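Local coordinates for hypothetical protein (Pseudomonas putida, PDB 2HLJ) that probably acts on acyl-CoA thioesters, perhaps as a betainyl-CoA thiolase, and belongs to the hotdog-fold thioesterase superfamily, at residues L30-A35 / V104-E109; D37-R42 / V78-L83. One frame throughout, in Å; residues are numbered along the deposited sequence.

Interaction 1: residues L30-A35 / V104-E109; sequences LIFSYA and VLAASE
The ring of Phe32 reaches from the helix to the strand and overlaps three consecutive residues, Ala106, Ala107 and Ser108. CD2 of Phe32 lies closest, 3.6 Å from Ser108 CB, and its CE2 lies 4.1 Å from Ala107 C. At the far end CZ points to Ala106: it approaches Ala106 O at 3.9 Å near the ring plane, and Ala106 CB at 4.3 Å. With CG anti to its own carbonyl carbon (chi1 -64°), Phe32 is directed at the strand; the axes of helix 30-35 and strand 106-109 come within 10.1 Å of each other and cross at -55°. This is the hotdog arrangement, a long central helix lying against a curved antiparallel sheet. No hydrogen bond joins the two segments. Small residues on the strand let the backbone itself form part of the surface that the ring meets, while His94 and Leu96 of strand 89-98 and Val78 of strand 75-85 also pack against Phe32. A serine in its place would probably open a gap between helix and sheet and take an apolar neighbour from Ser108 CB and Ala106 CB. The hydroxyl of Ser108 is engaged within the sheet, hydrogen-bonded to the carbonyl of His63 and to Gln110.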
ATOM      1  N   LEU A  30      -3.647   4.835  -3.174  1.00 16.29           N
ATOM      2  CA  LEU A  30      -3.977   6.249  -3.221  1.00 13.47           C
ATOM      3  C   LEU A  30      -5.480   6.515  -3.186  1.00 18.50           C
ATOM      4  O   LEU A  30      -5.956   7.408  -2.451  1.00 19.23           O
ATOM      5  CB  LEU A  30      -3.343   6.943  -4.452  1.00 16.25           C
ATOM      6  CG  LEU A  30      -3.550   8.449  -4.471  1.00 15.37           C
ATOM      7  CD1 LEU A  30      -2.957   9.105  -3.232  1.00 15.20           C
ATOM      8  CD2 LEU A  30      -2.999   9.103  -5.753  1.00 17.77           C
ATOM      9  N   ILE A  31      -6.226   5.770  -3.996  1.00 17.56           N
ATOM     10  CA  ILE A  31      -7.694   5.868  -4.020  1.00 17.53           C
ATOM     11  C   ILE A  31      -8.246   5.559  -2.639  1.00 16.07           C
ATOM     12  O   ILE A  31      -9.084   6.282  -2.121  1.00 18.42           O
ATOM     13  CB  ILE A  31      -8.305   4.885  -5.061  1.00 16.32           C
ATOM     14  CG1 ILE A  31      -7.929   5.290  -6.474  1.00 19.02           C
ATOM     15  CG2 ILE A  31      -9.812   4.735  -4.867  1.00 21.09           C
ATOM     16  CD1 ILE A  31      -8.076   4.155  -7.453  1.00 19.99           C
ATOM     17  N   PHE A  32      -7.750   4.505  -2.000  1.00 17.45           N
ATOM     18  CA  PHE A  32      -8.146   4.261  -0.614  1.00 17.35           C
ATOM     19  C   PHE A  32      -7.754   5.381   0.386  1.00 19.17           C
ATOM     20  O   PHE A  32      -8.521   5.672   1.317  1.00 20.20           O
ATOM     21  CB  PHE A  32      -7.616   2.902  -0.112  1.00 16.83           C
ATOM     22  CG  PHE A  32      -8.170   1.693  -0.820  1.00 20.17           C
ATOM     23  CD1 PHE A  32      -9.465   1.645  -1.322  1.00 17.89           C
ATOM     24  CD2 PHE A  32      -7.409   0.515  -0.852  1.00 19.72           C
ATOM     25  CE1 PHE A  32      -9.954   0.484  -1.911  1.00 17.46           C
ATOM     26  CE2 PHE A  32      -7.863  -0.603  -1.496  1.00 10.75           C
ATOM     27  CZ  PHE A  32      -9.149  -0.647  -1.994  1.00 14.49           C
ATOM     28  N   SER A  33      -6.603   6.031   0.191  1.00 19.98           N
ATOM     29  CA  SER A  33      -6.159   7.162   1.060  1.00 18.56           C
ATOM     30  C   SER A  33      -7.132   8.325   0.978  1.00 18.45           C
ATOM     31  O   SER A  33      -7.467   8.950   1.985  1.00 18.26           O
ATOM     32  CB  SER A  33      -4.752   7.668   0.659  1.00 17.06           C
ATOM     33  OG  SER A  33      -4.072   8.362   1.718  1.00 18.97           O
ATOM     34  N   TYR A  34      -7.537   8.637  -0.236  1.00 20.06           N
ATOM     35  CA  TYR A  34      -8.526   9.664  -0.471  1.00 20.61           C
ATOM     36  C   TYR A  34      -9.843   9.269   0.177  1.00 19.61           C
ATOM     37  O   TYR A  34     -10.519  10.104   0.720  1.00 16.68           O
ATOM     38  CB  TYR A  34      -8.740   9.892  -1.946  1.00 20.77           C
ATOM     39  CG  TYR A  34      -7.582  10.517  -2.702  1.00 22.00           C
ATOM     40  CD1 TYR A  34      -6.658  11.360  -2.078  1.00 24.53           C
ATOM     41  CD2 TYR A  34      -7.457  10.312  -4.062  1.00 27.06           C
ATOM     42  CE1 TYR A  34      -5.610  11.935  -2.798  1.00 23.49           C
ATOM     43  CE2 TYR A  34      -6.440  10.899  -4.787  1.00 25.38           C
ATOM     44  CZ  TYR A  34      -5.515  11.702  -4.159  1.00 26.97           C
ATOM     45  OH  TYR A  34      -4.491  12.266  -4.908  1.00 26.09           O
ATOM     46  N   ALA A  35     -10.167   7.987   0.139  1.00 19.68           N
ATOM     47  CA  ALA A  35     -11.360   7.471   0.822  1.00 23.25           C
ATOM     48  C   ALA A  35     -11.285   7.688   2.335  1.00 22.32           C
ATOM     49  O   ALA A  35     -12.291   8.050   2.964  1.00 22.51           O
ATOM     50  CB  ALA A  35     -11.562   5.993   0.522  1.00 22.77           C
ATOM     51  N   VAL A 104     -14.966  -7.865  -5.223  1.00 24.31           N
ATOM     52  CA  VAL A 104     -14.069  -6.743  -5.054  1.00 21.48           C
ATOM     53  C   VAL A 104     -12.887  -6.828  -6.027  1.00 20.41           C
ATOM     54  O   VAL A 104     -12.390  -7.902  -6.346  1.00 19.34           O
ATOM     55  CB  VAL A 104     -13.578  -6.542  -3.607  1.00 22.42           C
ATOM     56  CG1 VAL A 104     -14.774  -6.313  -2.681  1.00 22.26           C
ATOM     57  CG2 VAL A 104     -12.709  -7.711  -3.146  1.00 28.63           C
ATOM     58  N   LEU A 105     -12.457  -5.657  -6.479  1.00 17.24           N
ATOM     59  CA  LEU A 105     -11.271  -5.497  -7.285  1.00 19.22           C
ATOM     60  C   LEU A 105     -10.010  -5.524  -6.450  1.00 19.25           C
ATOM     61  O   LEU A 105      -8.937  -5.936  -6.930  1.00 19.12           O
ATOM     62  CB  LEU A 105     -11.343  -4.155  -8.023  1.00 17.52           C
ATOM     63  CG  LEU A 105     -12.599  -3.921  -8.874  1.00 16.01           C
ATOM     64  CD1 LEU A 105     -12.572  -2.560  -9.510  1.00 17.01           C
ATOM     65  CD2 LEU A 105     -12.670  -5.003  -9.931  1.00 15.99           C
ATOM     66  N   ALA A 106     -10.122  -4.949  -5.254  1.00 20.04           N
ATOM     67  CA  ALA A 106      -9.053  -4.899  -4.262  1.00 20.74           C
ATOM     68  C   ALA A 106      -9.679  -4.575  -2.919  1.00 18.08           C
ATOM     69  O   ALA A 106     -10.795  -4.064  -2.864  1.00 20.17           O
ATOM     70  CB  ALA A 106      -8.057  -3.813  -4.613  1.00 20.73           C
ATOM     71  N   ALA A 107      -8.957  -4.879  -1.853  1.00 20.21           N
ATOM     72  CA  ALA A 107      -9.393  -4.605  -0.466  1.00 17.59           C
ATOM     73  C   ALA A 107      -8.164  -4.285   0.394  1.00 17.09           C
ATOM     74  O   ALA A 107      -7.051  -4.790   0.119  1.00 16.96           O
ATOM     75  CB  ALA A 107     -10.161  -5.812   0.077  1.00 20.21           C
ATOM     76  N   SER A 108      -8.333  -3.460   1.428  1.00 14.86           N
ATOM     77  CA  SER A 108      -7.230  -3.113   2.304  1.00 17.11           C
ATOM     78  C   SER A 108      -7.703  -2.946   3.711  1.00 19.08           C
ATOM     79  O   SER A 108      -8.653  -2.198   3.948  1.00 17.91           O
ATOM     80  CB  SER A 108      -6.606  -1.771   1.865  1.00 20.00           C
ATOM     81  OG  SER A 108      -5.478  -1.493   2.663  1.00 21.48           O
ATOM     82  N   GLU A 109      -7.007  -3.606   4.643  1.00 17.62           N
ATOM     83  CA  GLU A 109      -7.212  -3.461   6.067  1.00 19.25           C
ATOM     84  C   GLU A 109      -6.149  -2.507   6.560  1.00 19.58           C
ATOM     85  O   GLU A 109      -4.991  -2.678   6.215  1.00 16.62           O
ATOM     86  CB  GLU A 109      -7.008  -4.835   6.743  1.00 16.65           C
ATOM     87  CG  GLU A 109      -7.387  -4.846   8.216  1.00 23.92           C
ATOM     88  CD  GLU A 109      -6.983  -6.121   8.929  1.00 20.99           C
ATOM     89  OE1 GLU A 109      -6.381  -7.014   8.277  1.00 20.59           O
ATOM     90  OE2 GLU A 109      -7.284  -6.234  10.143  1.00 25.23           O
TER

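Interaction 2: residues D37-R42 / V78-L83; sequences DALMDR and VQTQIL
Leu39 meets Thr80 through methyl groups, its CD2 lying 4.0 Å from Thr80 CG2. The same leucine methyl is 4.5 Å from Ile82 CG1, so one branch of Leu39 serves both strand residues, which are two positions apart and point to the same side of the strand. The leucine owes this reach to its two torsions: CG stands anti to the backbone N (chi1 -175°), and with chi2 at 62° this sets CD2 against the strand, the line of the side chain crossing that of the threonine at a slant. Thr80 is turned to match. Its CG2 is the branch anti to the backbone N and faces the leucine, whereas OG1 (chi1 -55°) sits anti to the carbonyl carbon and is spent elsewhere, hydrogen-bonded to Thr7 OG1 and His94 ND1. The threonine thus divides its work, with the methyl turned to the helix and the hydroxyl joined to residues of the neighbouring strands 6-11 and 89-98. In the hotdog fold the central helix lies along one side of the sheet, and here its C-terminal half rests on strand 75-85. Between Leu39 and the strand the contact is purely apolar, with all three touching side chains buried. Ile82 continues the apolar surface past Thr80, presenting CG1 to the leucine. Helix 127-138 closes in beside them: its Leu136 touches both Leu39 and Ile82, and Leu133 and Val137 also pack against Ile82.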
ATOM      1  N   ASP A  37      -9.556  10.035   3.806  1.00 20.26           N
ATOM      2  CA  ASP A  37      -9.743  11.474   4.010  1.00 18.69           C
ATOM      3  C   ASP A  37     -11.245  11.886   3.993  1.00 18.54           C
ATOM      4  O   ASP A  37     -11.727  12.669   4.822  1.00 15.82           O
ATOM      5  CB  ASP A  37      -8.969  12.286   2.975  1.00 17.14           C
ATOM      6  CG  ASP A  37      -7.456  12.090   3.058  1.00 25.77           C
ATOM      7  OD1 ASP A  37      -6.938  11.460   4.006  1.00 25.43           O
ATOM      8  OD2 ASP A  37      -6.775  12.561   2.131  1.00 26.28           O
ATOM      9  N   ALA A  38     -11.963  11.382   3.021  1.00 21.13           N
ATOM     10  CA  ALA A  38     -13.394  11.609   2.911  1.00 20.80           C
ATOM     11  C   ALA A  38     -14.172  11.049   4.101  1.00 19.35           C
ATOM     12  O   ALA A  38     -15.154  11.635   4.514  1.00 21.88           O
ATOM     13  CB  ALA A  38     -13.918  10.998   1.600  1.00 23.69           C
ATOM     14  N   LEU A  39     -13.755   9.920   4.640  1.00 19.84           N
ATOM     15  CA  LEU A  39     -14.378   9.399   5.845  1.00 19.48           C
ATOM     16  C   LEU A  39     -14.195  10.378   7.022  1.00 20.15           C
ATOM     17  O   LEU A  39     -15.116  10.593   7.806  1.00 19.48           O
ATOM     18  CB  LEU A  39     -13.791   8.043   6.200  1.00 18.66           C
ATOM     19  CG  LEU A  39     -14.448   7.347   7.385  1.00 21.68           C
ATOM     20  CD1 LEU A  39     -15.925   7.036   7.155  1.00 26.30           C
ATOM     21  CD2 LEU A  39     -13.667   6.121   7.766  1.00 26.09           C
HETATM   22  N   MSE A  40     -13.019  10.986   7.123  1.00 19.31           N
HETATM   23  CA  MSE A  40     -12.767  11.960   8.173  1.00 20.77           C
HETATM   24  C   MSE A  40     -13.573  13.235   7.955  1.00 21.59           C
HETATM   25  O   MSE A  40     -14.113  13.792   8.924  1.00 17.66           O
HETATM   26  CB  MSE A  40     -11.266  12.246   8.342  1.00 22.82           C
HETATM   27  CG  MSE A  40     -10.447  11.075   8.840  1.00 25.55           C
HETATM   28 SE   MSE A  40     -11.281  10.114  10.315  0.75 39.71          SE
HETATM   29  CE  MSE A  40     -11.700   8.436   9.452  1.00 40.91           C
ATOM     30  N   ASP A  41     -13.719  13.680   6.707  1.00 22.95           N
ATOM     31  CA  ASP A  41     -14.682  14.765   6.424  1.00 23.46           C
ATOM     32  C   ASP A  41     -16.113  14.429   6.863  1.00 23.61           C
ATOM     33  O   ASP A  41     -16.826  15.274   7.410  1.00 24.58           O
ATOM     34  CB  ASP A  41     -14.745  15.118   4.941  1.00 24.55           C
ATOM     35  CG  ASP A  41     -13.535  15.850   4.461  1.00 29.87           C
ATOM     36  OD1 ASP A  41     -12.861  16.521   5.294  1.00 31.93           O
ATOM     37  OD2 ASP A  41     -13.255  15.743   3.234  1.00 33.16           O
ATOM     38  N   ARG A  42     -16.534  13.201   6.633  1.00 24.78           N
ATOM     39  CA  ARG A  42     -17.895  12.801   6.992  1.00 27.21           C
ATOM     40  C   ARG A  42     -18.131  12.859   8.484  1.00 27.34           C
ATOM     41  O   ARG A  42     -19.212  13.258   8.924  1.00 26.67           O
ATOM     42  CB  ARG A  42     -18.193  11.367   6.538  1.00 29.10           C
ATOM     43  CG  ARG A  42     -18.423  11.191   5.087  1.00 34.19           C
ATOM     44  CD  ARG A  42     -18.830   9.754   4.862  1.00 41.68           C
ATOM     45  NE  ARG A  42     -19.136   9.465   3.464  1.00 38.15           N
ATOM     46  CZ  ARG A  42     -20.366   9.306   2.982  1.00 35.70           C
ATOM     47  NH1 ARG A  42     -21.435   9.364   3.770  1.00 25.56           N
ATOM     48  NH2 ARG A  42     -20.513   9.062   1.700  1.00 34.84           N
ATOM     49  N   VAL A  78     -15.075   3.339  -3.663  1.00 20.64           N
ATOM     50  CA  VAL A  78     -14.614   2.683  -2.447  1.00 17.86           C
ATOM     51  C   VAL A  78     -15.742   2.474  -1.481  1.00 17.19           C
ATOM     52  O   VAL A  78     -16.508   3.396  -1.226  1.00 16.20           O
ATOM     53  CB  VAL A  78     -13.516   3.536  -1.743  1.00 19.03           C
ATOM     54  CG1 VAL A  78     -12.905   2.781  -0.594  1.00 15.67           C
ATOM     55  CG2 VAL A  78     -12.467   3.949  -2.735  1.00 17.00           C
ATOM     56  N   GLN A  79     -15.826   1.261  -0.916  1.00 17.86           N
ATOM     57  CA  GLN A  79     -16.684   0.995   0.231  1.00 18.78           C
ATOM     58  C   GLN A  79     -15.820   0.896   1.481  1.00 19.83           C
ATOM     59  O   GLN A  79     -14.709   0.406   1.438  1.00 17.65           O
ATOM     60  CB  GLN A  79     -17.505  -0.300   0.019  1.00 17.99           C
ATOM     61  CG  GLN A  79     -18.629  -0.027  -0.983  1.00 16.66           C
ATOM     62  CD  GLN A  79     -19.405  -1.226  -1.436  1.00 21.80           C
ATOM     63  OE1 GLN A  79     -19.977  -1.175  -2.505  1.00 21.16           O
ATOM     64  NE2 GLN A  79     -19.425  -2.309  -0.652  1.00 16.24           N
ATOM     65  N   THR A  80     -16.325   1.393   2.592  1.00 17.79           N
ATOM     66  CA  THR A  80     -15.497   1.529   3.786  1.00 18.90           C
ATOM     67  C   THR A  80     -16.286   1.022   4.988  1.00 20.74           C
ATOM     68  O   THR A  80     -17.453   1.372   5.157  1.00 22.55           O
ATOM     69  CB  THR A  80     -15.058   2.957   4.015  1.00 18.89           C
ATOM     70  OG1 THR A  80     -14.374   3.487   2.849  1.00 23.06           O
ATOM     71  CG2 THR A  80     -14.166   3.039   5.238  1.00 23.66           C
ATOM     72  N   GLN A  81     -15.661   0.158   5.772  1.00 20.34           N
ATOM     73  CA  GLN A  81     -16.198  -0.274   7.079  1.00 21.55           C
ATOM     74  C   GLN A  81     -15.221   0.046   8.206  1.00 22.50           C
ATOM     75  O   GLN A  81     -13.979  -0.047   8.051  1.00 21.00           O
ATOM     76  CB  GLN A  81     -16.451  -1.755   7.099  1.00 20.90           C
ATOM     77  CG  GLN A  81     -17.363  -2.245   6.028  1.00 27.67           C
ATOM     78  CD  GLN A  81     -17.808  -3.692   6.267  1.00 27.31           C
ATOM     79  OE1 GLN A  81     -18.240  -4.037   7.354  1.00 34.06           O
ATOM     80  NE2 GLN A  81     -17.720  -4.522   5.229  1.00 33.57           N
ATOM     81  N   ILE A  82     -15.790   0.415   9.345  1.00 22.00           N
ATOM     82  CA  ILE A  82     -15.039   0.652  10.551  1.00 22.45           C
ATOM     83  C   ILE A  82     -15.069  -0.670  11.309  1.00 20.66           C
ATOM     84  O   ILE A  82     -16.127  -1.151  11.680  1.00 19.33           O
ATOM     85  CB  ILE A  82     -15.643   1.842  11.362  1.00 21.48           C
ATOM     86  CG1 ILE A  82     -15.457   3.138  10.556  1.00 27.52           C
ATOM     87  CG2 ILE A  82     -14.982   1.972  12.739  1.00 24.61           C
ATOM     88  CD1 ILE A  82     -16.274   4.285  11.060  1.00 31.90           C
ATOM     89  N   LEU A  83     -13.896  -1.260  11.503  1.00 19.99           N
ATOM     90  CA  LEU A  83     -13.781  -2.549  12.154  1.00 19.87           C
ATOM     91  C   LEU A  83     -13.659  -2.402  13.653  1.00 21.87           C
ATOM     92  O   LEU A  83     -13.962  -3.330  14.385  1.00 22.61           O
ATOM     93  CB  LEU A  83     -12.567  -3.294  11.631  1.00 21.10           C
ATOM     94  CG  LEU A  83     -12.517  -3.422  10.121  1.00 25.99           C
ATOM     95  CD1 LEU A  83     -11.188  -4.025   9.701  1.00 25.29           C
ATOM     96  CD2 LEU A  83     -13.726  -4.216   9.649  1.00 27.90           C
TER

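Overall arrangement
From the N terminus, strand 6-11 leads into helix 25-43, which supplies the first segment of both contacts: 30-35 for interaction 1 and, just beyond it, 37-42 for interaction 2. The chain then runs through strand 57-66 to strand 75-85, where interaction 2 closes the shorter loop, of 35 residues. Strand 89-98 follows, and strand 104-114 closes the 68-residue loop of interaction 1, so interaction 2 is nested within interaction 1. Their centres are 10 Å apart, and they meet directly where Ile31 and Ala35 pack on Val78. Together they tie one helix to two strands of the same sheet, with strand 89-98 lying between those two.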